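Local coordinates for hypothetical protein PA3499 (Pseudomonas aeruginosa, PDB 2IG8) that is of unknown function but belongs to the YjgF-like superfamily and assembles as a trimer, at residues 83-88 and 124-129. Numbering follows the deposited sequence.
Sequences VYVTRI and LLVEID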
loop_
_atom_site.group_PDB
_atom_site.type_symbol
_atom_site.label_atom_id
_atom_site.label_comp_id
_atom_site.label_asym_id
_atom_site.label_seq_id
_atom_site.Cartn_x
_atom_site.Cartn_y
_atom_site.Cartn_z
ATOM N N VAL B 83 0.484 -4.424 7.068
ATOM C CA VAL B 83 1.244 -4.531 8.303
ATOM C C VAL B 83 2.710 -4.665 7.942
ATOM O O VAL B 83 3.088 -5.509 7.104
ATOM C CB VAL B 83 0.797 -5.746 9.121
ATOM C CG1 VAL B 83 1.608 -5.819 10.447
ATOM C CG2 VAL B 83 -0.729 -5.684 9.346
ATOM N N TYR B 84 3.518 -3.797 8.530
ATOM C CA TYR B 84 4.954 -3.807 8.314
ATOM C C TYR B 84 5.593 -4.138 9.641
ATOM O O TYR B 84 5.434 -3.382 10.604
ATOM C CB TYR B 84 5.432 -2.425 7.861
ATOM C CG TYR B 84 4.680 -1.920 6.689
ATOM C CD1 TYR B 84 4.967 -2.405 5.427
ATOM C CD2 TYR B 84 3.646 -0.983 6.828
ATOM C CE1 TYR B 84 4.246 -1.981 4.320
ATOM C CE2 TYR B 84 2.919 -0.550 5.708
ATOM C CZ TYR B 84 3.232 -1.047 4.468
ATOM O OH TYR B 84 2.559 -0.626 3.322
ATOM N N VAL B 85 6.328 -5.248 9.678
ATOM C CA VAL B 85 7.008 -5.717 10.876
ATOM C C VAL B 85 8.512 -5.678 10.673
ATOM O O VAL B 85 9.017 -5.807 9.554
ATOM C CB VAL B 85 6.555 -7.169 11.281
ATOM C CG1 VAL B 85 5.067 -7.211 11.580
ATOM C CG2 VAL B 85 6.976 -8.237 10.199
ATOM N N THR B 86 9.260 -5.482 11.755
ATOM C CA THR B 86 10.702 -5.552 11.657
ATOM C C THR B 86 11.241 -6.978 11.741
ATOM O O THR B 86 12.376 -7.222 11.354
ATOM C CB THR B 86 11.389 -4.690 12.741
ATOM O OG1 THR B 86 10.926 -5.109 14.025
ATOM C CG2 THR B 86 11.081 -3.207 12.508
ATOM N N ARG B 87 10.426 -7.898 12.256
ATOM C CA ARG B 87 10.788 -9.300 12.424
ATOM C C ARG B 87 9.636 -10.157 11.926
ATOM O O ARG B 87 8.556 -10.210 12.552
ATOM C CB ARG B 87 11.089 -9.638 13.903
ATOM C CG ARG B 87 12.089 -8.701 14.542
ATOM C CD ARG B 87 12.426 -9.098 15.987
ATOM N NE ARG B 87 11.238 -9.098 16.815
ATOM C CZ ARG B 87 11.233 -9.184 18.144
ATOM N NH1 ARG B 87 12.350 -9.262 18.838
ATOM N NH2 ARG B 87 10.080 -9.204 18.772
ATOM N N ILE B 88 9.857 -10.883 10.833
ATOM C CA ILE B 88 8.802 -11.709 10.266
ATOM C C ILE B 88 8.297 -12.780 11.239
ATOM O O ILE B 88 7.130 -13.161 11.167
ATOM C CB ILE B 88 9.198 -12.370 8.926
ATOM C CG1 ILE B 88 7.957 -12.792 8.126
ATOM C CG2 ILE B 88 10.216 -13.513 9.119
ATOM C CD1 ILE B 88 7.163 -11.638 7.548
ATOM N N LEU B 124 10.289 0.423 17.709
ATOM C CA LEU B 124 9.136 -0.110 16.984
ATOM C C LEU B 124 9.385 -1.502 16.388
ATOM O O LEU B 124 10.461 -1.787 15.821
ATOM C CB LEU B 124 8.706 0.848 15.869
ATOM C CG LEU B 124 8.281 2.267 16.282
ATOM C CD1 LEU B 124 7.818 3.061 15.027
ATOM C CD2 LEU B 124 7.209 2.244 17.377
ATOM N N LEU B 125 8.379 -2.360 16.524
ATOM C CA LEU B 125 8.333 -3.680 15.899
ATOM C C LEU B 125 7.274 -3.764 14.789
ATOM O O LEU B 125 7.292 -4.706 14.013
ATOM C CB LEU B 125 7.993 -4.754 16.947
ATOM C CG LEU B 125 9.039 -5.015 18.019
ATOM C CD1 LEU B 125 8.462 -5.951 19.140
ATOM C CD2 LEU B 125 10.294 -5.562 17.357
ATOM N N VAL B 126 6.347 -2.799 14.742
ATOM C CA VAL B 126 5.228 -2.851 13.794
ATOM C C VAL B 126 4.657 -1.471 13.479
ATOM O O VAL B 126 4.654 -0.553 14.313
ATOM C CB VAL B 126 4.112 -3.844 14.287
ATOM C CG1 VAL B 126 3.459 -3.346 15.601
ATOM C CG2 VAL B 126 3.023 -4.075 13.215
ATOM N N GLU B 127 4.208 -1.324 12.233
ATOM C CA GLU B 127 3.446 -0.179 11.794
ATOM C C GLU B 127 2.303 -0.726 10.933
ATOM O O GLU B 127 2.499 -1.672 10.171
ATOM C CB GLU B 127 4.330 0.789 10.998
ATOM C CG GLU B 127 3.576 1.958 10.415
ATOM C CD GLU B 127 4.431 3.222 10.223
ATOM O OE1 GLU B 127 5.629 3.239 10.564
ATOM O OE2 GLU B 127 3.870 4.216 9.742
ATOM N N ILE B 128 1.117 -0.157 11.102
ATOM C CA ILE B 128 -0.029 -0.592 10.332
ATOM C C ILE B 128 -0.657 0.561 9.576
ATOM O O ILE B 128 -0.933 1.633 10.146
ATOM C CB ILE B 128 -1.074 -1.291 11.213
ATOM C CG1 ILE B 128 -0.450 -2.523 11.898
ATOM C CG2 ILE B 128 -2.309 -1.634 10.359
ATOM C CD1 ILE B 128 -1.383 -3.300 12.899
ATOM N N ASP B 129 -0.859 0.329 8.279
ATOM C CA ASP B 129 -1.567 1.232 7.401
ATOM C C ASP B 129 -2.981 0.694 7.230
ATOM O O ASP B 129 -3.166 -0.389 6.640
ATOM C CB ASP B 129 -0.828 1.298 6.051
ATOM C CG ASP B 129 -1.263 2.471 5.171
ATOM O OD1 ASP B 129 -2.127 3.296 5.580
ATOM O OD2 ASP B 129 -0.757 2.556 4.026
HETATM O O HOH W 1 0.180 0.286 2.952
HETATM O O HOH W 2 8.325 -7.332 14.293
#
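Y84 and E127 form a hydrogen-bonded pair between antiparallel strands 78-85 and 126-133. Y84 N reaches E127 O at 2.9 Å in a nearly straight bond, and E127 N returns to Y84 O. Beyond the paired strands, T86 N extends the bonding to L125 O at 3.1 Å, approaching from above the carbonyl plane. Water 2 donates to the same oxygen and accepts from R87 N, tying the turn after the first strand to L125.

V83, V85, V126 and I128 share the sheet face packed against helix 53-70, which V126 and I128 touch. With V126 CG1 between the backbone N and the carbonyl carbon (chi1 65°), CG2 is anti to N and reaches the valines: it touches V83 CG1 at 3.6 Å and V85 CG1 at 4.1 Å, the three methyls forming a triangle. V85 is its partner across the strands; V83 pairs with I128, whose CG1 runs beside both V83 methyls.

On the other face D129 CB abuts the rim of the Y84 ring at CE2. Ring and carboxylate planes are 32° apart, and water 1 joins their tips, 2.6 Å from Y84 OH and donating to D129 OD2. D129 also makes a salt bridge to K80 of a neighbouring subunit.

At the strand ends L125 CD2 touches T86 OG1 at 3.4 Å and lies over one face of the R87 guanidinium, offset toward its rim; R87 NE is paired with D90. The arrangement is that of adjacent interior antiparallel strands in a YjgF-like alpha/beta fold, with helices on one sheet face and subunit contacts on the other.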